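Local coordinates for guanosine-3',5'-bis(diphosphate) 3'-pyrophosphohydrolase MESH1 (PDB 3NQW), which hydrolyses the stringent-response alarmone ppGpp to GDP and diphosphate as a manganese-dependent HD-family enzyme involved in the starvation response of Drosophila, at residues Ala17-Gln22 against Asp67-Phe72; Lys26-Thr31 against Gln132-Thr137; Ile38-Ile43 against Lys124-Arg129; Arg103-Asn108 against Lys152-Asn157; Ala116-Leu121 against Arg159-Asn164. All blocks are in the same frame, centred on the assembly; numbering follows the deposited sequence.

Interaction 1 (Ala17-Gln22 against Asp67-Phe72)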
# COMPACT_ATOMS: atom_id res chain seq x y z
N ALA A 17 -5.39 0.79 3.07
CA ALA A 17 -5.07 -0.64 3.10
C ALA A 17 -5.93 -1.49 4.04
O ALA A 17 -6.15 -2.68 3.80
CB ALA A 17 -3.60 -0.81 3.48
N PHE A 18 -6.39 -0.87 5.12
CA PHE A 18 -7.21 -1.54 6.11
C PHE A 18 -8.67 -1.67 5.71
O PHE A 18 -9.24 -2.76 5.73
CB PHE A 18 -7.14 -0.79 7.43
CG PHE A 18 -7.95 -1.41 8.50
CD1 PHE A 18 -7.67 -2.69 8.93
CD2 PHE A 18 -9.05 -0.74 9.05
CE1 PHE A 18 -8.46 -3.32 9.89
CE2 PHE A 18 -9.85 -1.35 10.02
CZ PHE A 18 -9.55 -2.64 10.44
N LYS A 19 -9.27 -0.53 5.37
CA LYS A 19 -10.66 -0.46 4.97
C LYS A 19 -10.93 -1.34 3.73
O LYS A 19 -11.98 -1.97 3.61
CB LYS A 19 -11.04 1.00 4.67
CG LYS A 19 -10.79 1.99 5.82
CD LYS A 19 -11.99 2.15 6.76
CE LYS A 19 -12.17 0.99 7.71
NZ LYS A 19 -13.31 1.22 8.65
N HIS A 20 -9.97 -1.37 2.81
CA HIS A 20 -10.11 -2.17 1.59
C HIS A 20 -9.71 -3.64 1.80
O HIS A 20 -10.07 -4.49 1.00
CB HIS A 20 -9.24 -1.58 0.47
CG HIS A 20 -9.77 -0.31 -0.13
ND1 HIS A 20 -10.91 -0.26 -0.90
CD2 HIS A 20 -9.28 0.96 -0.11
CE1 HIS A 20 -11.10 0.97 -1.34
NE2 HIS A 20 -10.13 1.73 -0.87
N ARG A 21 -8.99 -3.94 2.89
CA ARG A 21 -8.50 -5.29 3.17
C ARG A 21 -9.27 -6.50 2.61
O ARG A 21 -8.65 -7.49 2.20
CB ARG A 21 -8.32 -5.48 4.68
CG ARG A 21 -9.60 -5.56 5.48
CD ARG A 21 -9.27 -5.86 6.94
NE ARG A 21 -10.43 -5.84 7.84
CZ ARG A 21 -11.28 -4.82 7.96
NH1 ARG A 21 -12.30 -4.91 8.81
NH2 ARG A 21 -11.11 -3.72 7.24
N GLN A 22 -10.60 -6.41 2.60
CA GLN A 22 -11.47 -7.50 2.10
C GLN A 22 -11.84 -7.36 0.62
O GLN A 22 -12.21 -8.35 -0.03
CB GLN A 22 -12.76 -7.57 2.93
CG GLN A 22 -12.58 -8.09 4.36
CD GLN A 22 -13.80 -7.82 5.24
OE1 GLN A 22 -14.94 -8.12 4.87
NE2 GLN A 22 -13.57 -7.24 6.43
N ASP A 67 -16.52 2.64 -1.53
CA ASP A 67 -16.59 1.18 -1.52
C ASP A 67 -16.58 0.56 -0.13
O ASP A 67 -17.33 -0.37 0.14
CB ASP A 67 -15.44 0.58 -2.34
CG ASP A 67 -15.38 1.12 -3.76
OD1 ASP A 67 -16.43 1.12 -4.45
OD2 ASP A 67 -14.28 1.52 -4.19
N THR A 68 -15.72 1.07 0.74
CA THR A 68 -15.60 0.57 2.11
C THR A 68 -16.67 1.17 3.03
O THR A 68 -17.59 1.87 2.58
CB THR A 68 -14.22 0.91 2.70
OG1 THR A 68 -14.08 2.33 2.82
CG2 THR A 68 -13.12 0.36 1.82
N ASP A 69 -16.57 0.88 4.32
CA ASP A 69 -17.52 1.41 5.29
C ASP A 69 -16.97 2.67 5.96
O ASP A 69 -17.28 2.96 7.11
CB ASP A 69 -17.88 0.34 6.35
CG ASP A 69 -16.75 0.04 7.33
OD1 ASP A 69 -15.74 -0.58 6.92
OD2 ASP A 69 -16.88 0.42 8.52
N ALA A 70 -16.15 3.41 5.24
CA ALA A 70 -15.59 4.65 5.75
C ALA A 70 -16.50 5.82 5.36
O ALA A 70 -17.35 5.68 4.46
CB ALA A 70 -14.19 4.85 5.19
N SER A 71 -16.33 6.96 6.02
CA SER A 71 -17.13 8.16 5.75
C SER A 71 -16.26 9.40 5.65
O SER A 71 -15.06 9.37 5.95
CB SER A 71 -18.17 8.38 6.84
OG SER A 71 -17.56 8.84 8.04
N PHE A 72 -16.87 10.50 5.23
CA PHE A 72 -16.18 11.77 5.08
C PHE A 72 -15.75 12.32 6.46
O PHE A 72 -14.74 13.02 6.59
CB PHE A 72 -17.10 12.77 4.36
CG PHE A 72 -17.57 12.32 2.98
CD1 PHE A 72 -16.68 12.15 1.93
CD2 PHE A 72 -18.93 12.14 2.72
CE1 PHE A 72 -17.13 11.81 0.65
CE2 PHE A 72 -19.39 11.80 1.44
CZ PHE A 72 -18.49 11.64 0.40
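Lys-19 and His-20, near the end of helix 7-19, meet Thr-68, the residue with which the chain leaves helix 64-67, and most of the contact is apolar. With CG2 anti to its own carbonyl carbon, the methyl of Thr-68 reaches over one face of the His-20 imidazole. This is a CH-pi contact: CG2 stands 3.8 Å from the ring centroid, 22° off the normal and displaced toward the rim. The same CG2 lies 3.6 Å from Lys-19 CB. Further along the lysine, a bend at chi2 (-90°) lays CD against the Ala-70 methyl, with CD 3.8 Å from CB.

The charged contact is looser. Lys-19 NZ forms a long, weak salt bridge to Asp-69 OD1 at 3.5 Å, the two side chains crossing at about a right angle.

Hydrogen bonds that do not cross the interface hold the central groups. OG1 of Thr-68 bonds to the carbonyl of Val-64 and takes a weak bond from Ala-70 N, while ND1 of His-20 bonds to Gln-23 and the imidazole meets the Tyr-33 ring with the planes nearly parallel. At the edge of the imidazole, CE1 is 4.3 Å from OD2 of Asp-67. The contact lies beside the active site of an HD-type metallohydrolase, where Asp-67, a probable nucleophile, neighbours the manganese ligand Asp-63.

Interaction 2 (Lys26-Thr31 against Gln132-Thr137)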
# COMPACT_ATOMS: atom_id res chain seq x y z
N LYS A 26 -11.60 -7.03 -9.99
CA LYS A 26 -12.28 -7.95 -10.88
C LYS A 26 -11.36 -8.45 -11.99
O LYS A 26 -11.30 -7.89 -13.09
CB LYS A 26 -13.51 -7.28 -11.47
CG LYS A 26 -14.54 -6.84 -10.43
CD LYS A 26 -14.97 -8.03 -9.57
CE LYS A 26 -15.76 -7.63 -8.30
NZ LYS A 26 -17.10 -7.03 -8.55
N ASP A 27 -10.62 -9.51 -11.69
CA ASP A 27 -9.72 -10.10 -12.67
C ASP A 27 -9.65 -11.59 -12.39
O ASP A 27 -10.21 -12.07 -11.41
CB ASP A 27 -8.32 -9.46 -12.58
CG ASP A 27 -7.79 -9.39 -11.16
OD1 ASP A 27 -6.70 -8.82 -10.97
OD2 ASP A 27 -8.45 -9.90 -10.24
N PRO A 28 -8.98 -12.36 -13.26
CA PRO A 28 -8.94 -13.79 -12.96
C PRO A 28 -8.23 -14.10 -11.64
O PRO A 28 -8.69 -14.92 -10.85
CB PRO A 28 -8.22 -14.37 -14.18
CG PRO A 28 -7.34 -13.24 -14.63
CD PRO A 28 -8.25 -12.04 -14.49
N GLN A 29 -7.13 -13.41 -11.39
CA GLN A 29 -6.35 -13.63 -10.17
C GLN A 29 -7.01 -13.13 -8.88
O GLN A 29 -6.65 -13.60 -7.81
CB GLN A 29 -4.98 -12.98 -10.33
CG GLN A 29 -4.22 -13.42 -11.56
CD GLN A 29 -2.86 -12.76 -11.66
OE1 GLN A 29 -2.13 -12.66 -10.67
NE2 GLN A 29 -2.51 -12.31 -12.87
N GLU A 30 -7.97 -12.21 -8.99
CA GLU A 30 -8.68 -11.62 -7.84
C GLU A 30 -7.72 -10.91 -6.89
O GLU A 30 -7.78 -11.08 -5.67
CB GLU A 30 -9.44 -12.67 -7.04
CG GLU A 30 -10.61 -13.29 -7.74
CD GLU A 30 -11.19 -14.43 -6.93
OE1 GLU A 30 -11.63 -14.17 -5.78
OE2 GLU A 30 -11.20 -15.59 -7.42
N THR A 31 -6.83 -10.14 -7.49
CA THR A 31 -5.81 -9.37 -6.79
C THR A 31 -6.46 -8.35 -5.85
O THR A 31 -7.52 -7.82 -6.14
CB THR A 31 -4.90 -8.69 -7.83
OG1 THR A 31 -5.70 -8.27 -8.94
CG2 THR A 31 -3.84 -9.67 -8.33
N GLN A 132 -7.42 -3.75 -20.68
CA GLN A 132 -6.80 -4.19 -21.92
C GLN A 132 -6.27 -5.61 -21.72
O GLN A 132 -6.52 -6.50 -22.53
CB GLN A 132 -5.67 -3.23 -22.32
CG GLN A 132 -6.08 -1.76 -22.36
CD GLN A 132 -5.00 -0.83 -22.89
OE1 GLN A 132 -4.86 -0.63 -24.11
NE2 GLN A 132 -4.21 -0.27 -21.99
N VAL A 133 -5.55 -5.81 -20.62
CA VAL A 133 -4.97 -7.11 -20.28
C VAL A 133 -6.00 -8.18 -19.88
O VAL A 133 -6.22 -9.15 -20.61
CB VAL A 133 -3.93 -6.95 -19.15
CG1 VAL A 133 -2.68 -6.27 -19.68
CG2 VAL A 133 -4.51 -6.09 -18.03
N ASN A 134 -6.62 -8.00 -18.72
CA ASN A 134 -7.61 -8.94 -18.19
C ASN A 134 -9.07 -8.45 -18.34
O ASN A 134 -9.34 -7.25 -18.31
CB ASN A 134 -7.32 -9.21 -16.69
CG ASN A 134 -7.39 -7.94 -15.82
OD1 ASN A 134 -8.48 -7.44 -15.51
ND2 ASN A 134 -6.23 -7.42 -15.45
N THR A 135 -9.99 -9.39 -18.51
CA THR A 135 -11.41 -9.06 -18.65
C THR A 135 -12.12 -9.39 -17.34
O THR A 135 -12.03 -10.52 -16.84
CB THR A 135 -12.09 -9.86 -19.77
OG1 THR A 135 -11.48 -9.54 -21.03
CG2 THR A 135 -13.57 -9.55 -19.83
N PRO A 136 -12.86 -8.42 -16.78
CA PRO A 136 -13.57 -8.63 -15.52
C PRO A 136 -14.27 -9.98 -15.44
O PRO A 136 -14.73 -10.52 -16.45
CB PRO A 136 -14.55 -7.46 -15.49
CG PRO A 136 -13.74 -6.39 -16.13
CD PRO A 136 -13.17 -7.10 -17.33
N THR A 137 -14.32 -10.54 -14.23
CA THR A 137 -14.95 -11.83 -13.99
C THR A 137 -16.39 -11.79 -14.48
O THR A 137 -17.14 -10.86 -14.15
CB THR A 137 -14.92 -12.20 -12.48
OG1 THR A 137 -13.63 -11.91 -11.93
CG2 THR A 137 -15.22 -13.68 -12.28
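Lys-26 and Pro-136 bring two irregular segments together, their CA atoms 4.9 Å apart and the touching parts running 105° from each other. The backbones meet without a clear hydrogen bond; instead Pro-136 CA points its hydrogen at Lys-26 O, a CA-H...O contact of 3.4 Å with an angle of 163° at the hydrogen.

Asn-134 meets two residues of the loop with its side chain. Its CB packs 3.7 Å from CD of Pro-28, the two side chains crossing obliquely, and its amide carbon CG comes within 3.7 Å of Asp-27 CB. At the other end of the interface, Thr-137 OG1 lies near the carbonyl of Asp-27. The aspartate turns its carboxylate back on its own segment: chi1 of 49° places CG between the backbone N and the carbonyl carbon, and OD2 accepts from Thr-31 N at 3.2 Å through its syn lone pair. A backbone bond from Glu-30 N to Asp-27 O closes the turn, and these bonds hold Asp-27 within it.

The contact thus joins the loop between helices 7-19 and 34-45 to the chain leaving helix 114-133. Gln-132 packs on helix 163-176 and Thr-135 on helix 141-158, while Gln-29 and Thr-31 touch the second subunit.

Interaction 3 (Ile38-Ile43 against Lys124-Arg129)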
# COMPACT_ATOMS: atom_id res chain seq x y z
N ILE A 38 -3.47 2.27 -4.67
CA ILE A 38 -2.03 2.53 -4.70
C ILE A 38 -1.63 2.95 -6.11
O ILE A 38 -0.99 4.00 -6.29
CB ILE A 38 -1.18 1.27 -4.33
CG1 ILE A 38 -1.40 0.88 -2.88
CG2 ILE A 38 0.31 1.54 -4.52
CD1 ILE A 38 -0.53 -0.30 -2.45
N ASN A 39 -1.99 2.18 -7.12
CA ASN A 39 -1.62 2.58 -8.47
C ASN A 39 -2.04 4.03 -8.76
O ASN A 39 -1.23 4.82 -9.25
CB ASN A 39 -2.23 1.64 -9.52
CG ASN A 39 -1.57 0.26 -9.53
OD1 ASN A 39 -1.90 -0.60 -10.35
ND2 ASN A 39 -0.63 0.05 -8.62
N VAL A 40 -3.29 4.39 -8.44
CA VAL A 40 -3.77 5.76 -8.67
C VAL A 40 -2.87 6.80 -7.98
O VAL A 40 -2.53 7.83 -8.57
CB VAL A 40 -5.27 5.94 -8.23
CG1 VAL A 40 -5.70 7.42 -8.35
CG2 VAL A 40 -6.18 5.08 -9.11
N SER A 41 -2.46 6.56 -6.73
CA SER A 41 -1.60 7.52 -6.08
C SER A 41 -0.26 7.54 -6.80
O SER A 41 0.24 8.60 -7.19
CB SER A 41 -1.42 7.18 -4.61
OG SER A 41 -0.86 8.29 -3.91
N THR A 42 0.33 6.37 -7.00
CA THR A 42 1.62 6.30 -7.69
C THR A 42 1.59 6.87 -9.12
O THR A 42 2.57 7.48 -9.57
CB THR A 42 2.14 4.85 -7.75
OG1 THR A 42 1.89 4.21 -6.49
CG2 THR A 42 3.64 4.85 -8.01
N ILE A 43 0.49 6.67 -9.85
CA ILE A 43 0.35 7.20 -11.21
C ILE A 43 0.60 8.71 -11.19
O ILE A 43 1.19 9.26 -12.12
CB ILE A 43 -1.10 7.01 -11.83
CG1 ILE A 43 -1.35 5.58 -12.30
CG2 ILE A 43 -1.28 7.93 -13.03
CD1 ILE A 43 -2.77 5.35 -12.79
N LYS A 124 -8.97 6.71 -13.86
CA LYS A 124 -9.36 6.15 -15.15
C LYS A 124 -8.17 5.44 -15.78
O LYS A 124 -8.27 4.26 -16.12
CB LYS A 124 -9.88 7.24 -16.08
CG LYS A 124 -11.21 7.86 -15.65
CD LYS A 124 -12.35 6.84 -15.59
CE LYS A 124 -13.61 7.51 -15.08
NZ LYS A 124 -13.33 8.19 -13.77
N LEU A 125 -7.05 6.14 -15.93
CA LEU A 125 -5.88 5.52 -16.54
C LEU A 125 -5.62 4.13 -15.98
O LEU A 125 -5.54 3.16 -16.73
CB LEU A 125 -4.64 6.39 -16.34
CG LEU A 125 -3.34 5.92 -17.01
CD1 LEU A 125 -3.56 5.60 -18.48
CD2 LEU A 125 -2.29 7.02 -16.86
N ASP A 126 -5.49 4.03 -14.66
CA ASP A 126 -5.23 2.74 -14.03
C ASP A 126 -6.26 1.69 -14.44
O ASP A 126 -5.91 0.64 -14.98
CB ASP A 126 -5.21 2.86 -12.50
CG ASP A 126 -4.98 1.52 -11.82
OD1 ASP A 126 -3.90 0.91 -12.02
OD2 ASP A 126 -5.89 1.06 -11.09
N ASN A 127 -7.53 1.96 -14.19
CA ASN A 127 -8.57 1.01 -14.55
C ASN A 127 -8.46 0.57 -16.00
O ASN A 127 -8.45 -0.62 -16.29
CB ASN A 127 -9.95 1.61 -14.29
CG ASN A 127 -10.26 1.74 -12.82
OD1 ASN A 127 -10.94 2.68 -12.40
ND2 ASN A 127 -9.78 0.79 -12.02
N LEU A 128 -8.37 1.54 -16.90
CA LEU A 128 -8.26 1.21 -18.32
C LEU A 128 -7.12 0.26 -18.58
O LEU A 128 -7.29 -0.78 -19.22
CB LEU A 128 -8.06 2.48 -19.14
CG LEU A 128 -9.33 3.32 -19.32
CD1 LEU A 128 -9.07 4.40 -20.35
CD2 LEU A 128 -10.48 2.44 -19.78
N ARG A 129 -5.94 0.61 -18.08
CA ARG A 129 -4.78 -0.23 -18.23
C ARG A 129 -5.11 -1.66 -17.89
O ARG A 129 -4.61 -2.59 -18.51
CB ARG A 129 -3.66 0.28 -17.34
CG ARG A 129 -3.01 1.52 -17.89
CD ARG A 129 -2.09 2.10 -16.87
NE ARG A 129 -1.11 2.99 -17.47
CZ ARG A 129 -0.35 3.82 -16.76
NH1 ARG A 129 -0.48 3.85 -15.44
NH2 ARG A 129 0.54 4.58 -17.37
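A chi1 of 179° sets CG of Asp-126 anti to its backbone N, and the carboxylate then lies against Asn-39, whose own CG is anti to its carbonyl carbon, beside the N. The side chains cross at about a right angle, Asp-126 CG lying 3.6 Å from Asn-39 CB and the carboxylate turned almost perpendicular to the amide.

Ile-43 supplies the apolar half. Its extended chi2 (175°) sends CD1 to within 3.5 Å of Asp-126 CB, while the CG2 branch sits 4.1 Å from Leu-125 CD2. Arg-129 slides past the isoleucine in the opposite direction, NH1 coming 3.7 Å from Ile-43 CG1. Leu-125 CG lies over the centre of one face of that guanidinium, and a salt bridge from NH2 to Glu-47 fixes its far end. Val-40 adds a looser contact, with CG2 4.2 Å from Asp-126 CB.

Helices 34-45 and 114-133 approach to 9.2 Å between these short axes, at 124° between their directions. They are two helices of the HD-domain core: the first carries the manganese ligand His-36, the second Asp-123. Helix 163-176 packs on Ile-43 and Leu-125, helix 53-60 on Val-40 and Ser-41, and the second subunit reaches Asn-39 and Thr-42 through Gln-14.

Interaction 4 (Arg103-Asn108 against Lys152-Asn157)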
# COMPACT_ATOMS: atom_id res chain seq x y z
N ARG A 103 -23.42 8.36 -15.66
CA ARG A 103 -23.93 9.50 -16.42
C ARG A 103 -23.47 10.83 -15.81
O ARG A 103 -23.05 11.75 -16.52
CB ARG A 103 -25.46 9.44 -16.48
CG ARG A 103 -26.02 8.16 -17.14
CD ARG A 103 -27.49 8.33 -17.59
NE ARG A 103 -28.46 8.12 -16.52
CZ ARG A 103 -29.00 6.95 -16.22
NH1 ARG A 103 -28.66 5.87 -16.92
NH2 ARG A 103 -29.88 6.85 -15.23
N LEU A 104 -23.54 10.92 -14.48
CA LEU A 104 -23.14 12.14 -13.77
C LEU A 104 -21.63 12.42 -13.87
O LEU A 104 -21.21 13.58 -13.91
CB LEU A 104 -23.59 12.05 -12.30
CG LEU A 104 -25.10 12.10 -12.10
CD1 LEU A 104 -25.46 11.72 -10.69
CD2 LEU A 104 -25.62 13.47 -12.44
N GLN A 105 -20.83 11.35 -13.91
CA GLN A 105 -19.39 11.50 -14.01
C GLN A 105 -19.00 12.33 -15.21
O GLN A 105 -18.02 13.08 -15.18
CB GLN A 105 -18.73 10.13 -14.09
CG GLN A 105 -18.33 9.66 -12.73
CD GLN A 105 -17.51 8.42 -12.76
OE1 GLN A 105 -16.49 8.35 -13.44
NE2 GLN A 105 -17.94 7.42 -12.01
N ILE A 106 -19.76 12.17 -16.28
CA ILE A 106 -19.50 12.93 -17.49
C ILE A 106 -19.94 14.37 -17.31
O ILE A 106 -19.26 15.29 -17.76
CB ILE A 106 -20.25 12.33 -18.67
CG1 ILE A 106 -19.77 10.89 -18.90
CG2 ILE A 106 -20.06 13.22 -19.87
CD1 ILE A 106 -20.57 10.12 -19.92
N GLU A 107 -21.07 14.57 -16.62
CA GLU A 107 -21.62 15.90 -16.40
C GLU A 107 -20.81 16.75 -15.44
O GLU A 107 -20.44 17.88 -15.75
CB GLU A 107 -23.05 15.80 -15.86
CG GLU A 107 -24.03 15.07 -16.75
CD GLU A 107 -24.31 15.79 -18.06
OE1 GLU A 107 -24.31 17.05 -18.06
OE2 GLU A 107 -24.55 15.10 -19.08
N ASN A 108 -20.55 16.20 -14.26
CA ASN A 108 -19.81 16.92 -13.24
C ASN A 108 -18.32 16.85 -13.43
O ASN A 108 -17.55 17.36 -12.61
CB ASN A 108 -20.16 16.36 -11.86
CG ASN A 108 -21.60 16.62 -11.49
OD1 ASN A 108 -22.07 17.75 -11.61
ND2 ASN A 108 -22.30 15.57 -11.04
N LYS A 152 -13.89 7.36 -22.17
CA LYS A 152 -13.52 8.45 -23.06
C LYS A 152 -14.43 9.67 -22.87
O LYS A 152 -13.94 10.80 -22.81
CB LYS A 152 -13.55 8.01 -24.52
CG LYS A 152 -12.70 8.92 -25.40
CD LYS A 152 -12.75 8.59 -26.87
CE LYS A 152 -11.75 9.45 -27.63
NZ LYS A 152 -11.90 10.91 -27.32
N LYS A 153 -15.73 9.43 -22.77
CA LYS A 153 -16.69 10.52 -22.58
C LYS A 153 -16.35 11.31 -21.30
O LYS A 153 -16.40 12.54 -21.30
CB LYS A 153 -18.12 9.99 -22.51
CG LYS A 153 -18.68 9.42 -23.83
CD LYS A 153 -20.06 8.81 -23.59
CE LYS A 153 -20.42 7.67 -24.56
NZ LYS A 153 -21.00 8.12 -25.86
N VAL A 154 -16.02 10.60 -20.23
CA VAL A 154 -15.66 11.26 -18.98
C VAL A 154 -14.32 11.97 -19.13
O VAL A 154 -14.21 13.18 -18.89
CB VAL A 154 -15.52 10.26 -17.82
CG1 VAL A 154 -15.04 11.00 -16.58
CG2 VAL A 154 -16.86 9.57 -17.55
N VAL A 155 -13.30 11.21 -19.53
CA VAL A 155 -11.94 11.74 -19.71
C VAL A 155 -11.94 12.90 -20.69
O VAL A 155 -11.11 13.80 -20.58
CB VAL A 155 -10.96 10.65 -20.23
CG1 VAL A 155 -9.59 11.25 -20.51
CG2 VAL A 155 -10.82 9.55 -19.20
N ASP A 156 -12.85 12.89 -21.66
CA ASP A 156 -12.92 13.98 -22.63
C ASP A 156 -13.33 15.30 -21.97
O ASP A 156 -13.05 16.37 -22.51
CB ASP A 156 -13.89 13.65 -23.76
CG ASP A 156 -13.22 12.94 -24.91
OD1 ASP A 156 -11.97 12.91 -24.94
OD2 ASP A 156 -13.94 12.42 -25.79
N ASN A 157 -14.00 15.21 -20.83
CA ASN A 157 -14.44 16.40 -20.11
C ASN A 157 -13.46 16.75 -18.98
O ASN A 157 -13.50 17.85 -18.42
CB ASN A 157 -15.85 16.19 -19.55
CG ASN A 157 -16.91 16.04 -20.65
OD1 ASN A 157 -18.05 15.62 -20.38
ND2 ASN A 157 -16.56 16.40 -21.88
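Ile-106 and Val-154 are the centre of a near-parallel helix pair at the surface of the all-helical HD fold, where the last turn of helix 98-107 lies beside helix 141-158. The short axes approach to 8.4 Å at an angle of 21°, and the nearest CA atoms, those of Ile-106 and Val-154, are only 4.4 Å apart.

Ile-106 meets three partners. Its CG1, anti to the carbonyl carbon and beside the backbone N (chi1 -61°), packs 3.5 Å from Val-154 CG2. The same valine methyl lies 4.0 Å from CB of Gln-105. Toward the end of the helix, Asn-157 comes up to the carbonyl of Ile-106, its CG 3.8 Å from that oxygen.

Trp-150 touches both Gln-105 and Ile-106, and the Gln-105 amide makes weak hydrogen bonds to Asp-92 and to Lys-124, the latter on helix 114-133. The methyl CD1 of Ile-106 rests on the aliphatic part of Lys-153, 3.6 Å from CB and 3.9 Å from CD.

Interaction 5 (Ala116-Leu121 against Arg159-Asn164)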
# COMPACT_ATOMS: atom_id res chain seq x y z
N ALA A 116 -8.85 17.61 -8.09
CA ALA A 116 -9.78 16.47 -8.18
C ALA A 116 -9.80 15.88 -9.58
O ALA A 116 -10.10 14.70 -9.76
CB ALA A 116 -11.20 16.90 -7.76
N LYS A 117 -9.50 16.69 -10.59
CA LYS A 117 -9.49 16.16 -11.94
C LYS A 117 -8.30 15.21 -12.06
O LYS A 117 -8.39 14.17 -12.70
CB LYS A 117 -9.35 17.28 -12.98
CG LYS A 117 -10.54 18.25 -13.12
CD LYS A 117 -10.34 19.12 -14.37
CE LYS A 117 -11.10 20.44 -14.35
NZ LYS A 117 -10.56 21.40 -15.37
N LEU A 118 -7.18 15.58 -11.43
CA LEU A 118 -5.97 14.75 -11.47
C LEU A 118 -6.24 13.34 -11.02
O LEU A 118 -5.83 12.40 -11.68
CB LEU A 118 -4.88 15.34 -10.58
CG LEU A 118 -4.19 16.60 -11.08
CD1 LEU A 118 -3.07 16.92 -10.12
CD2 LEU A 118 -3.65 16.40 -12.47
N ILE A 119 -6.93 13.21 -9.88
CA ILE A 119 -7.28 11.90 -9.35
C ILE A 119 -8.22 11.20 -10.34
O ILE A 119 -7.99 10.05 -10.71
CB ILE A 119 -8.02 11.97 -7.98
CG1 ILE A 119 -7.09 12.49 -6.87
CG2 ILE A 119 -8.55 10.58 -7.60
CD1 ILE A 119 -7.38 13.92 -6.40
N LYS A 120 -9.26 11.89 -10.77
CA LYS A 120 -10.21 11.29 -11.68
C LYS A 120 -9.56 10.74 -12.93
O LYS A 120 -9.95 9.67 -13.40
CB LYS A 120 -11.28 12.30 -12.03
CG LYS A 120 -12.16 12.67 -10.87
CD LYS A 120 -13.31 13.49 -11.40
CE LYS A 120 -14.34 13.79 -10.36
NZ LYS A 120 -15.52 14.21 -11.12
N LEU A 121 -8.59 11.47 -13.46
CA LEU A 121 -7.85 11.05 -14.66
C LEU A 121 -7.03 9.79 -14.38
O LEU A 121 -7.18 8.78 -15.06
CB LEU A 121 -6.91 12.18 -15.14
CG LEU A 121 -7.54 13.42 -15.79
CD1 LEU A 121 -6.45 14.43 -16.11
CD2 LEU A 121 -8.27 13.02 -17.05
N ARG A 159 -10.13 16.62 -19.50
CA ARG A 159 -8.97 17.12 -20.22
C ARG A 159 -8.59 18.54 -19.80
O ARG A 159 -9.32 19.19 -19.05
CB ARG A 159 -9.23 17.08 -21.74
CG ARG A 159 -10.06 15.86 -22.24
CD ARG A 159 -10.02 15.70 -23.77
NE ARG A 159 -8.71 15.20 -24.20
CZ ARG A 159 -8.40 13.91 -24.33
NH1 ARG A 159 -9.30 12.97 -24.06
NH2 ARG A 159 -7.17 13.56 -24.69
N GLY A 160 -7.46 19.04 -20.30
CA GLY A 160 -7.01 20.37 -19.94
C GLY A 160 -6.22 20.36 -18.64
O GLY A 160 -5.54 21.33 -18.28
N THR A 161 -6.31 19.23 -17.93
CA THR A 161 -5.65 19.03 -16.65
C THR A 161 -4.18 18.63 -16.81
O THR A 161 -3.30 19.49 -16.85
CB THR A 161 -6.39 17.96 -15.80
OG1 THR A 161 -7.79 18.24 -15.79
CG2 THR A 161 -5.88 17.97 -14.36
N ASN A 162 -3.90 17.33 -16.91
CA ASN A 162 -2.52 16.86 -17.03
C ASN A 162 -2.21 16.43 -18.46
O ASN A 162 -2.73 15.44 -18.96
CB ASN A 162 -2.26 15.71 -16.05
CG ASN A 162 -0.78 15.48 -15.77
OD1 ASN A 162 -0.09 14.79 -16.51
ND2 ASN A 162 -0.28 16.08 -14.70
N ALA A 163 -1.35 17.20 -19.12
CA ALA A 163 -0.96 16.91 -20.49
C ALA A 163 -0.27 15.56 -20.59
O ALA A 163 -0.21 14.95 -21.66
CB ALA A 163 -0.04 18.00 -21.02
N ASN A 164 0.28 15.09 -19.48
CA ASN A 164 0.97 13.81 -19.52
C ASN A 164 0.02 12.64 -19.34
O ASN A 164 0.05 11.69 -20.11
CB ASN A 164 2.07 13.78 -18.47
CG ASN A 164 2.96 12.58 -18.64
OD1 ASN A 164 3.02 11.99 -19.73
ND2 ASN A 164 3.68 12.21 -17.58
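Thr-161 presses its branched side chain onto helix 114-133, and Leu-121 and Leu-118 receive it. The two branches of the threonine divide the work. CG2, anti to its backbone N, turns to Leu-118 and packs against CD2, the side chains crossing obliquely; OG1 lies beside CB and CD of Lys-117 and hydrogen-bonds to the carbonyl of Leu-158. Leu-121 comes in from the next turn, its CD1 3.5 Å from Thr-161 CB and 3.9 Å from the backbone N of Asn-162.

Leu-118 CD2 also touches CB of Asn-162 at 3.9 Å, the two side chains about perpendicular. That asparagine is the N-cap of helix 163-176: OD1 takes a weak bond from Asn-164 N at 3.0 Å and a hydrogen bond from Leu-165 N. Gly-160, at a positive phi of 85°, makes the turn just before.

Here the tight connection between consecutive helices 141-158 and 163-176, ending in an N-cap, is seated on the helix of the HD domain that carries the manganese ligand Asp-123.

Overall arrangement
From the N terminus, helix 7-19 opens interaction 1, which closes at the turn after helix 64-67. Before that closure the chain has already opened interactions 2 and 3, so both cross interaction 1; interaction 3 is nested inside the long loop that interaction 2 closes. Interactions 4 and 5 begin only after interaction 1 is complete and lie on the opposite side of the chain's centre from it. Both cross interactions 2 and 3, and each other. Helix 114-133 serves interactions 2, 3 and 5, while Lys-124 of interaction 3 touches Gln-105 and Val-155 of interaction 4, tying the metal-bearing core to helices 98-107 and 141-158.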